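Side-chain contacts in putative uncharacterized protein (Lodderomyces elongisporus, PDB 4IVF), which binds two glutathione molecules per subunit and, as a member of the glutathione S-transferase superfamily, probably catalyses glutathione-dependent chemistry: residues E103-K106 with T107-Y110; T145-K148 with R149-V153; P212-Q215 with K216-V220. All coordinates share one frame; numbering follows the deposited sequence.

Interaction 1 of 3, residues E103-K106 with T107-Y110; sequences EYYK and TLEY
Lys-106 and Glu-109, one helical turn apart, run alongside each other in the same direction and meet in a salt bridge, with NZ of Lys-106 2.8 Å from OE1 of Glu-109. The ammonium reaches that oxygen from above the carboxylate plane, 37° out of it. Two bends in the lysine chain, at chi2 (-51°) and chi3 (-66°), bring its ammonium beside OE1 of Glu-109, whereas Glu-109 extends with CG anti to the backbone N. Next to them the ring of Tyr-110 lies with one face over the carbonyl oxygen of Lys-106, and Tyr-110 OH stands 3.6 Å from Lys-106 CE. A water joins the two residues, 2.8 Å from Lys-106 NZ, where it accepts, and also hydrogen-bonded to Tyr-110 OH. Lys-106, Tyr-110 and this water form the looser, partly exposed side of the contact.

Helix 102-131 is the first long helix of the all-helical C-terminal domain of the glutathione transferase fold, and this part of it lies at the dimer interface. In the second subunit, Ser-76 N bonds to Glu-109 OE1 and Val-74 O accepts from Lys-106 NZ, so NZ and OE1 each have a second partner across the interface.

The packed side is buried. Thr-107 turns OG1 back to Glu-103 O at 3.0 Å, and this oxygen also accepts the backbone N-H of Thr-107, the two donors coming from opposite faces of the carbonyl plane. CD1 of the Tyr-105 ring approaches CD2 of Leu-108 at 4.3 Å, while Asp-87 of the second subunit takes the phenol hydroxyl.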
ATOM      1  N   GLU F 103     -17.138   7.457  -1.773  1.00 16.08           N
ATOM      2  CA  GLU F 103     -16.363   7.209  -2.979  1.00 15.30           C
ATOM      3  C   GLU F 103     -14.874   7.550  -2.791  1.00 14.69           C
ATOM      4  O   GLU F 103     -14.018   6.884  -3.341  1.00 13.92           O
ATOM      5  CB  GLU F 103     -16.947   7.957  -4.183  1.00 15.79           C
ATOM      6  CG  GLU F 103     -18.366   7.507  -4.613  1.00 24.66           C
ATOM      7  CD  GLU F 103     -19.511   8.160  -3.798  1.00 41.53           C
ATOM      8  OE1 GLU F 103     -19.257   8.974  -2.865  1.00 38.84           O
ATOM      9  OE2 GLU F 103     -20.685   7.847  -4.109  1.00 45.42           O
ATOM     10  N   TYR F 104     -14.578   8.595  -2.026  1.00 15.16           N
ATOM     11  CA  TYR F 104     -13.199   8.943  -1.705  1.00 16.75           C
ATOM     12  C   TYR F 104     -12.497   7.780  -1.010  1.00 16.86           C
ATOM     13  O   TYR F 104     -11.390   7.379  -1.389  1.00 13.50           O
ATOM     14  CB  TYR F 104     -13.154  10.194  -0.824  1.00 15.69           C
ATOM     15  CG  TYR F 104     -11.799  10.475  -0.235  1.00 22.54           C
ATOM     16  CD1 TYR F 104     -10.855  11.198  -0.948  1.00 22.50           C
ATOM     17  CD2 TYR F 104     -11.457  10.014   1.038  1.00 28.31           C
ATOM     18  CE1 TYR F 104      -9.600  11.455  -0.418  1.00 28.03           C
ATOM     19  CE2 TYR F 104     -10.201  10.268   1.583  1.00 25.67           C
ATOM     20  CZ  TYR F 104      -9.275  10.990   0.847  1.00 28.20           C
ATOM     21  OH  TYR F 104      -8.026  11.261   1.365  1.00 25.83           O
ATOM     22  N   TYR F 105     -13.165   7.228  -0.001  1.00 14.51           N
ATOM     23  CA  TYR F 105     -12.636   6.077   0.720  1.00 17.53           C
ATOM     24  C   TYR F 105     -12.567   4.758  -0.074  1.00 13.32           C
ATOM     25  O   TYR F 105     -11.609   3.999   0.078  1.00 14.28           O
ATOM     26  CB  TYR F 105     -13.338   5.925   2.076  1.00 14.91           C
ATOM     27  CG  TYR F 105     -12.941   7.052   2.993  1.00 15.64           C
ATOM     28  CD1 TYR F 105     -11.652   7.119   3.526  1.00 15.49           C
ATOM     29  CD2 TYR F 105     -13.823   8.089   3.278  1.00 21.94           C
ATOM     30  CE1 TYR F 105     -11.270   8.175   4.359  1.00 16.34           C
ATOM     31  CE2 TYR F 105     -13.454   9.147   4.105  1.00 24.34           C
ATOM     32  CZ  TYR F 105     -12.178   9.186   4.638  1.00 27.25           C
ATOM     33  OH  TYR F 105     -11.822  10.242   5.445  1.00 27.85           O
ATOM     34  N   LYS F 106     -13.555   4.477  -0.917  1.00 17.57           N
ATOM     35  CA  LYS F 106     -13.451   3.290  -1.761  1.00 18.36           C
ATOM     36  C   LYS F 106     -12.254   3.418  -2.722  1.00 14.93           C
ATOM     37  O   LYS F 106     -11.603   2.434  -3.007  1.00 13.68           O
ATOM     38  CB  LYS F 106     -14.733   3.011  -2.563  1.00 13.22           C
ATOM     39  CG  LYS F 106     -15.991   2.714  -1.729  1.00 26.64           C
ATOM     40  CD  LYS F 106     -15.801   1.633  -0.664  1.00 23.85           C
ATOM     41  CE  LYS F 106     -15.521   0.258  -1.241  1.00 23.07           C
ATOM     42  NZ  LYS F 106     -15.598  -0.815  -0.183  1.00 21.21           N
ATOM     43  N   THR F 107     -11.999   4.627  -3.221  1.00 16.38           N
ATOM     44  CA  THR F 107     -10.848   4.892  -4.076  1.00 20.68           C
ATOM     45  C   THR F 107      -9.580   4.534  -3.322  1.00 23.31           C
ATOM     46  O   THR F 107      -8.678   3.873  -3.850  1.00 10.84           O
ATOM     47  CB  THR F 107     -10.778   6.381  -4.494  1.00 19.33           C
ATOM     48  OG1 THR F 107     -11.844   6.667  -5.404  1.00 25.31           O
ATOM     49  CG2 THR F 107      -9.451   6.697  -5.184  1.00 14.55           C
ATOM     50  N   LEU F 108      -9.547   4.955  -2.068  1.00 11.78           N
ATOM     51  CA  LEU F 108      -8.423   4.697  -1.186  1.00 20.80           C
ATOM     52  C   LEU F 108      -8.266   3.192  -0.932  1.00 20.00           C
ATOM     53  O   LEU F 108      -7.156   2.656  -0.981  1.00 16.22           O
ATOM     54  CB  LEU F 108      -8.603   5.461   0.127  1.00 12.40           C
ATOM     55  CG  LEU F 108      -7.326   5.793   0.890  1.00 27.16           C
ATOM     56  CD1 LEU F 108      -6.432   6.690   0.039  1.00 24.72           C
ATOM     57  CD2 LEU F 108      -7.658   6.456   2.228  1.00 23.27           C
ATOM     58  N   GLU F 109      -9.377   2.509  -0.670  1.00 14.06           N
ATOM     59  CA  GLU F 109      -9.324   1.066  -0.473  1.00 12.34           C
ATOM     60  C   GLU F 109      -8.753   0.317  -1.686  1.00 12.79           C
ATOM     61  O   GLU F 109      -7.994  -0.629  -1.537  1.00 12.00           O
ATOM     62  CB  GLU F 109     -10.707   0.517  -0.121  1.00 16.97           C
ATOM     63  CG  GLU F 109     -10.790  -1.002  -0.187  1.00 15.98           C
ATOM     64  CD  GLU F 109     -12.175  -1.520   0.141  1.00 19.83           C
ATOM     65  OE1 GLU F 109     -12.963  -0.756   0.741  1.00 16.09           O
ATOM     66  OE2 GLU F 109     -12.472  -2.687  -0.193  1.00 23.41           O
ATOM     67  N   TYR F 110      -9.118   0.729  -2.892  1.00 15.41           N
ATOM     68  CA  TYR F 110      -8.667  -0.003  -4.067  1.00 12.89           C
ATOM     69  C   TYR F 110      -7.241   0.410  -4.475  1.00 12.98           C
ATOM     70  O   TYR F 110      -6.454  -0.414  -4.961  1.00 11.23           O
ATOM     71  CB  TYR F 110      -9.674   0.146  -5.212  1.00 11.59           C
ATOM     72  CG  TYR F 110     -11.039  -0.435  -4.889  1.00 14.89           C
ATOM     73  CD1 TYR F 110     -11.173  -1.512  -4.010  1.00 14.66           C
ATOM     74  CD2 TYR F 110     -12.195   0.088  -5.467  1.00 11.12           C
ATOM     75  CE1 TYR F 110     -12.435  -2.043  -3.716  1.00 17.80           C
ATOM     76  CE2 TYR F 110     -13.449  -0.430  -5.180  1.00 11.70           C
ATOM     77  CZ  TYR F 110     -13.564  -1.490  -4.308  1.00 20.40           C
ATOM     78  OH  TYR F 110     -14.810  -1.989  -4.027  1.00 12.51           O
TER
HETATM   79  O   HOH W   1     -15.723  -2.974  -1.930  1.00 22.00           O

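Interaction 2 of 3, residues T145-K148 with R149-V153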
ATOM      1  N   THR F 145      -0.048 -17.687  -9.820  1.00 13.27           N
ATOM      2  CA  THR F 145      -1.387 -18.061  -9.369  1.00 20.21           C
ATOM      3  C   THR F 145      -2.035 -16.956  -8.534  1.00 21.00           C
ATOM      4  O   THR F 145      -3.209 -16.622  -8.720  1.00 18.73           O
ATOM      5  CB  THR F 145      -1.374 -19.364  -8.550  1.00 16.98           C
ATOM      6  OG1 THR F 145      -1.016 -20.458  -9.396  1.00 24.91           O
ATOM      7  CG2 THR F 145      -2.743 -19.636  -7.978  1.00 18.97           C
ATOM      8  N   ASP F 146      -1.268 -16.376  -7.622  1.00 21.92           N
ATOM      9  CA  ASP F 146      -1.815 -15.307  -6.803  1.00 15.81           C
ATOM     10  C   ASP F 146      -2.009 -14.027  -7.625  1.00  9.47           C
ATOM     11  O   ASP F 146      -2.930 -13.251  -7.371  1.00 10.65           O
ATOM     12  CB  ASP F 146      -0.968 -15.061  -5.555  1.00 23.87           C
ATOM     13  CG  ASP F 146      -1.751 -14.348  -4.460  1.00 31.30           C
ATOM     14  OD1 ASP F 146      -2.900 -14.756  -4.185  1.00 31.62           O
ATOM     15  OD2 ASP F 146      -1.227 -13.372  -3.888  1.00 32.98           O
ATOM     16  N   THR F 147      -1.161 -13.805  -8.622  1.00 13.57           N
ATOM     17  CA  THR F 147      -1.379 -12.675  -9.525  1.00 14.38           C
ATOM     18  C   THR F 147      -2.730 -12.772 -10.236  1.00 14.11           C
ATOM     19  O   THR F 147      -3.454 -11.774 -10.364  1.00 15.51           O
ATOM     20  CB  THR F 147      -0.270 -12.565 -10.571  1.00 13.03           C
ATOM     21  OG1 THR F 147       0.970 -12.278  -9.915  1.00 15.91           O
ATOM     22  CG2 THR F 147      -0.580 -11.449 -11.547  1.00  9.21           C
ATOM     23  N   LYS F 148      -3.066 -13.981 -10.679  1.00 12.78           N
ATOM     24  CA  LYS F 148      -4.336 -14.226 -11.345  1.00 15.23           C
ATOM     25  C   LYS F 148      -5.494 -14.058 -10.365  1.00 16.74           C
ATOM     26  O   LYS F 148      -6.570 -13.601 -10.752  1.00 18.38           O
ATOM     27  CB  LYS F 148      -4.367 -15.623 -11.966  1.00 11.61           C
ATOM     28  CG  LYS F 148      -3.556 -15.761 -13.238  1.00 23.40           C
ATOM     29  CD  LYS F 148      -3.414 -17.240 -13.589  1.00 29.71           C
ATOM     30  CE  LYS F 148      -2.792 -17.456 -14.950  1.00 31.39           C
ATOM     31  NZ  LYS F 148      -2.441 -18.895 -15.138  1.00 33.09           N
ATOM     32  N   ARG F 149      -5.270 -14.430  -9.104  1.00 16.99           N
ATOM     33  CA  ARG F 149      -6.285 -14.240  -8.082  1.00 21.10           C
ATOM     34  C   ARG F 149      -6.664 -12.757  -7.992  1.00 21.34           C
ATOM     35  O   ARG F 149      -7.847 -12.407  -7.988  1.00 19.54           O
ATOM     36  CB  ARG F 149      -5.799 -14.736  -6.715  1.00 18.96           C
ATOM     37  CG  ARG F 149      -6.907 -14.725  -5.653  1.00 18.14           C
ATOM     38  CD  ARG F 149      -6.383 -14.853  -4.215  1.00 16.66           C
ATOM     39  NE  ARG F 149      -5.628 -13.679  -3.775  1.00 14.33           N
ATOM     40  CZ  ARG F 149      -6.177 -12.569  -3.280  1.00 14.93           C
ATOM     41  NH1 ARG F 149      -7.500 -12.457  -3.163  1.00 13.70           N
ATOM     42  NH2 ARG F 149      -5.407 -11.557  -2.922  1.00 13.64           N
ATOM     43  N   ILE F 150      -5.644 -11.900  -7.945  1.00 13.19           N
ATOM     44  CA  ILE F 150      -5.821 -10.469  -7.721  1.00 14.48           C
ATOM     45  C   ILE F 150      -6.534  -9.742  -8.875  1.00 11.58           C
ATOM     46  O   ILE F 150      -7.339  -8.845  -8.655  1.00 15.50           O
ATOM     47  CB  ILE F 150      -4.467  -9.799  -7.388  1.00 10.93           C
ATOM     48  CG1 ILE F 150      -4.031 -10.195  -5.983  1.00  8.74           C
ATOM     49  CG2 ILE F 150      -4.566  -8.287  -7.461  1.00 10.05           C
ATOM     50  CD1 ILE F 150      -2.584  -9.926  -5.715  1.00 10.47           C
ATOM     51  N   TYR F 151      -6.238 -10.143 -10.102  1.00 10.83           N
ATOM     52  CA  TYR F 151      -6.914  -9.588 -11.250  1.00 11.20           C
ATOM     53  C   TYR F 151      -8.360 -10.056 -11.305  1.00 14.56           C
ATOM     54  O   TYR F 151      -9.237  -9.323 -11.762  1.00 15.04           O
ATOM     55  CB  TYR F 151      -6.153  -9.908 -12.532  1.00 10.41           C
ATOM     56  CG  TYR F 151      -4.973  -8.975 -12.700  1.00 19.20           C
ATOM     57  CD1 TYR F 151      -3.702  -9.345 -12.287  1.00 14.32           C
ATOM     58  CD2 TYR F 151      -5.145  -7.702 -13.222  1.00 17.54           C
ATOM     59  CE1 TYR F 151      -2.632  -8.481 -12.410  1.00 14.81           C
ATOM     60  CE2 TYR F 151      -4.080  -6.831 -13.349  1.00 19.05           C
ATOM     61  CZ  TYR F 151      -2.825  -7.232 -12.948  1.00 16.41           C
ATOM     62  OH  TYR F 151      -1.759  -6.378 -13.084  1.00 18.67           O
ATOM     63  N   GLY F 152      -8.599 -11.265 -10.811  1.00 11.24           N
ATOM     64  CA  GLY F 152      -9.950 -11.769 -10.655  1.00 16.96           C
ATOM     65  C   GLY F 152     -10.750 -10.908  -9.695  1.00 17.26           C
ATOM     66  O   GLY F 152     -11.937 -10.679  -9.895  1.00 23.15           O
ATOM     67  N   VAL F 153     -10.095 -10.422  -8.651  1.00 11.68           N
ATOM     68  CA  VAL F 153     -10.755  -9.565  -7.675  1.00 14.16           C
ATOM     69  C   VAL F 153     -11.083  -8.220  -8.316  1.00 14.60           C
ATOM     70  O   VAL F 153     -12.209  -7.724  -8.205  1.00 13.53           O
ATOM     71  CB  VAL F 153      -9.876  -9.337  -6.426  1.00 19.22           C
ATOM     72  CG1 VAL F 153     -10.540  -8.339  -5.477  1.00 10.74           C
ATOM     73  CG2 VAL F 153      -9.595 -10.656  -5.723  1.00 10.89           C
TER
HETATM   74  O   HOH W   2      -2.803 -12.172  -2.107  1.00 18.27           O
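Arg-149 and Asp-146 lie side by side on one helical turn, joined by a salt bridge in which NE of Arg-149 donates to OD1 of Asp-146 at 3.0 Å with an N-H...O angle of 150°. The acceptor lies essentially in the guanidinium plane, while NE meets OD1 on its syn side and 29° out of the carboxylate plane, in keeping with two flat groups turned 27° against each other. Both side chains leave with CG anti to the backbone N, and a bend at chi3 brings the arginine NE round to the carboxylate. A water closes the ring on the second branch: it donates to Asp-146 OD2 at 2.7 Å and accepts from Arg-149 NH2 at 2.8 Å, so both carboxylate oxygens are engaged.

The pair belongs to helix 137-159 of the helical C-terminal domain, whose face toward helix 102-131 packs on Ile-121. Arg-149 NH1 reaches across the dimer interface to Asn-55 OD1 of the second subunit, and a bound glutathione lies about 6 Å from the Asp-146 side chain.

Thr-147, on the buried side of the same turn, directs methyl CG2 to the edge of the Tyr-151 ring, 3.7 Å from CE1 and in the ring plane. The carbonyl oxygen of Thr-147 also sits at that edge, 3.1 Å from Tyr-151 CD1, while accepting the backbone N-H of Tyr-151 at 3.2 Å. Two outside bonds fix the polar ends: Thr-147 OG1 bonds to Tyr-143 O, and Tyr-151 OH to Gln-122 OE1.

Interaction 3 of 3, residues P212-Q215 with K216-V220; sequences PAVQ and KGFEV
The short helix 212-217, the last of the C-terminal domain in this glutathione transferase fold, runs into a type I beta turn from Gly-217 to Val-220, and the contact spans that passage from helix to turn. Its apolar side is carried by Val-214 and Phe-218, four residues apart, whose side chains lie alongside and point the same way. Methyl CG1 of Val-214 touches the CD2-CE2 side of the ring, 3.6 Å from CE2 of Phe-218 and equally far from CD2. Placing CG1 anti to the backbone N (chi1 163°) brings that branch to the ring and leaves CG2, anti to the carbonyl carbon, farther from it. The carbonyl oxygen of Val-214 lies obliquely to the same ring, 3.5 Å from Phe-218 CD2, and accepts the backbone N-H of Phe-218 at 3.0 Å, nearly in line with its C=O bond.

This pair is buried between the N-terminal thioredoxin-like domain and the helical domain: Ile-23 of helix 16-27 and Leu-182 of helix 176-185 both touch Val-214 and Phe-218, and the ring stacks with Tyr-186 and meets Tyr-19 edge-to-face. The helix and the turn after it thus join the two domains by hydrophobic packing, with a bound glutathione about 12 Å from the Phe-218 side chain.

Two further main-chain bonds complete this last helical turn. Gly-217 N donates to Ala-213 O at 3.1 Å from above the carbonyl plane, and Lys-216 N to Pro-212 O at 3.0 Å. In the turn, Val-220 N bonds to Gly-217 O, which also receives the hydroxyl of Ser-22. On the exposed flank the Glu-219 chain, extended beyond CG, runs back along the helix, and its CG comes to rest 3.2 Å from the carbonyl oxygen of Gln-215.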
ATOM      1  N   PRO F 212      -4.495   9.712 -24.871  1.00 31.53           N
ATOM      2  CA  PRO F 212      -3.185  10.272 -25.216  1.00 28.82           C
ATOM      3  C   PRO F 212      -2.277  10.475 -23.989  1.00 23.04           C
ATOM      4  O   PRO F 212      -1.090  10.201 -24.089  1.00 24.25           O
ATOM      5  CB  PRO F 212      -3.542  11.616 -25.859  1.00 32.64           C
ATOM      6  CG  PRO F 212      -4.918  11.417 -26.393  1.00 34.04           C
ATOM      7  CD  PRO F 212      -5.603  10.516 -25.413  1.00 31.35           C
ATOM      8  N   ALA F 213      -2.818  10.926 -22.859  1.00 20.30           N
ATOM      9  CA  ALA F 213      -2.006  11.091 -21.647  1.00 21.46           C
ATOM     10  C   ALA F 213      -1.465   9.767 -21.108  1.00 26.49           C
ATOM     11  O   ALA F 213      -0.413   9.733 -20.472  1.00 25.66           O
ATOM     12  CB  ALA F 213      -2.780  11.801 -20.574  1.00 18.87           C
ATOM     13  N   VAL F 214      -2.186   8.677 -21.343  1.00 26.68           N
ATOM     14  CA  VAL F 214      -1.710   7.376 -20.880  1.00 28.08           C
ATOM     15  C   VAL F 214      -0.556   6.919 -21.769  1.00 28.54           C
ATOM     16  O   VAL F 214       0.502   6.526 -21.277  1.00 25.94           O
ATOM     17  CB  VAL F 214      -2.834   6.318 -20.864  1.00 23.59           C
ATOM     18  CG1 VAL F 214      -2.258   4.925 -20.779  1.00 15.17           C
ATOM     19  CG2 VAL F 214      -3.796   6.574 -19.698  1.00 17.54           C
ATOM     20  N   GLN F 215      -0.770   6.993 -23.078  1.00 17.25           N
ATOM     21  CA  GLN F 215       0.241   6.619 -24.045  1.00 27.87           C
ATOM     22  C   GLN F 215       1.541   7.379 -23.803  1.00 26.68           C
ATOM     23  O   GLN F 215       2.616   6.822 -23.948  1.00 29.75           O
ATOM     24  CB  GLN F 215      -0.264   6.893 -25.458  1.00 33.09           C
ATOM     25  CG  GLN F 215      -1.548   6.170 -25.820  1.00 35.92           C
ATOM     26  CD  GLN F 215      -2.107   6.653 -27.136  1.00 37.68           C
ATOM     27  OE1 GLN F 215      -1.429   7.367 -27.872  1.00 39.56           O
ATOM     28  NE2 GLN F 215      -3.351   6.278 -27.439  1.00 37.96           N
ATOM     29  N   LYS F 216       1.430   8.648 -23.417  1.00 26.97           N
ATOM     30  CA  LYS F 216       2.598   9.482 -23.168  1.00 27.03           C
ATOM     31  C   LYS F 216       3.330   9.049 -21.896  1.00 25.14           C
ATOM     32  O   LYS F 216       4.542   8.867 -21.911  1.00 21.11           O
ATOM     33  CB  LYS F 216       2.207  10.960 -23.103  1.00 29.67           C
ATOM     34  CG  LYS F 216       3.356  11.902 -22.728  1.00 32.42           C
ATOM     35  CD  LYS F 216       4.461  11.882 -23.762  1.00 31.58           C
ATOM     36  CE  LYS F 216       5.604  12.774 -23.345  1.00 40.76           C
ATOM     37  NZ  LYS F 216       6.798  12.594 -24.231  1.00 45.89           N
ATOM     38  N   GLY F 217       2.584   8.861 -20.808  1.00 24.62           N
ATOM     39  CA  GLY F 217       3.146   8.387 -19.555  1.00 15.79           C
ATOM     40  C   GLY F 217       3.881   7.060 -19.689  1.00 19.73           C
ATOM     41  O   GLY F 217       4.886   6.815 -19.010  1.00 18.84           O
ATOM     42  N   PHE F 218       3.390   6.195 -20.570  1.00 15.37           N
ATOM     43  CA  PHE F 218       4.061   4.922 -20.822  1.00 18.78           C
ATOM     44  C   PHE F 218       5.370   5.092 -21.612  1.00 19.57           C
ATOM     45  O   PHE F 218       6.178   4.178 -21.668  1.00 18.68           O
ATOM     46  CB  PHE F 218       3.127   3.938 -21.532  1.00 19.07           C
ATOM     47  CG  PHE F 218       2.255   3.141 -20.592  1.00 23.73           C
ATOM     48  CD1 PHE F 218       2.816   2.425 -19.543  1.00 13.83           C
ATOM     49  CD2 PHE F 218       0.877   3.117 -20.756  1.00 25.14           C
ATOM     50  CE1 PHE F 218       2.018   1.706 -18.675  1.00 13.28           C
ATOM     51  CE2 PHE F 218       0.067   2.385 -19.896  1.00 13.86           C
ATOM     52  CZ  PHE F 218       0.633   1.682 -18.860  1.00 13.86           C
ATOM     53  N   GLU F 219       5.570   6.258 -22.216  1.00 19.51           N
ATOM     54  CA  GLU F 219       6.819   6.554 -22.917  1.00 26.25           C
ATOM     55  C   GLU F 219       7.781   7.373 -22.044  1.00 23.43           C
ATOM     56  O   GLU F 219       8.747   7.948 -22.540  1.00 24.03           O
ATOM     57  CB  GLU F 219       6.531   7.289 -24.227  1.00 34.13           C
ATOM     58  CG  GLU F 219       5.604   6.534 -25.174  1.00 46.12           C
ATOM     59  CD  GLU F 219       4.976   7.440 -26.235  1.00 61.66           C
ATOM     60  OE1 GLU F 219       5.224   8.667 -26.202  1.00 68.08           O
ATOM     61  OE2 GLU F 219       4.232   6.927 -27.101  1.00 63.79           O
ATOM     62  N   VAL F 220       7.514   7.405 -20.743  1.00 23.74           N
ATOM     63  CA  VAL F 220       8.295   8.199 -19.797  1.00 19.70           C
ATOM     64  C   VAL F 220       8.835   7.354 -18.642  1.00 20.84           C
ATOM     65  O   VAL F 220       8.072   6.887 -17.801  1.00 20.60           O
ATOM     66  CB  VAL F 220       7.452   9.347 -19.201  1.00 20.87           C
ATOM     67  CG1 VAL F 220       8.228  10.062 -18.087  1.00 23.47           C
ATOM     68  CG2 VAL F 220       7.033  10.328 -20.296  1.00 17.33           C
TER

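All three contacts are local and belong to the C-terminal domain; interactions 1 and 2 lie within long helices, and interaction 3 runs from a short helix into a turn. Interaction 1 is the most buried; interactions 2 and 3 are partly buried. Interactions 1 and 2 occupy successive helices, 102-131 and 137-159, with nearest atoms about 7 Å apart, and both face the second subunit: each has a salt bridge between residues three apart, a linking water and polar bonds across the dimer. Interaction 3, its centre 25 to 26 Å from the others, touches no other chain. It has no salt bridge across its segments and relies on a valine-phenylalanine contact wedged between the two domains of one subunit.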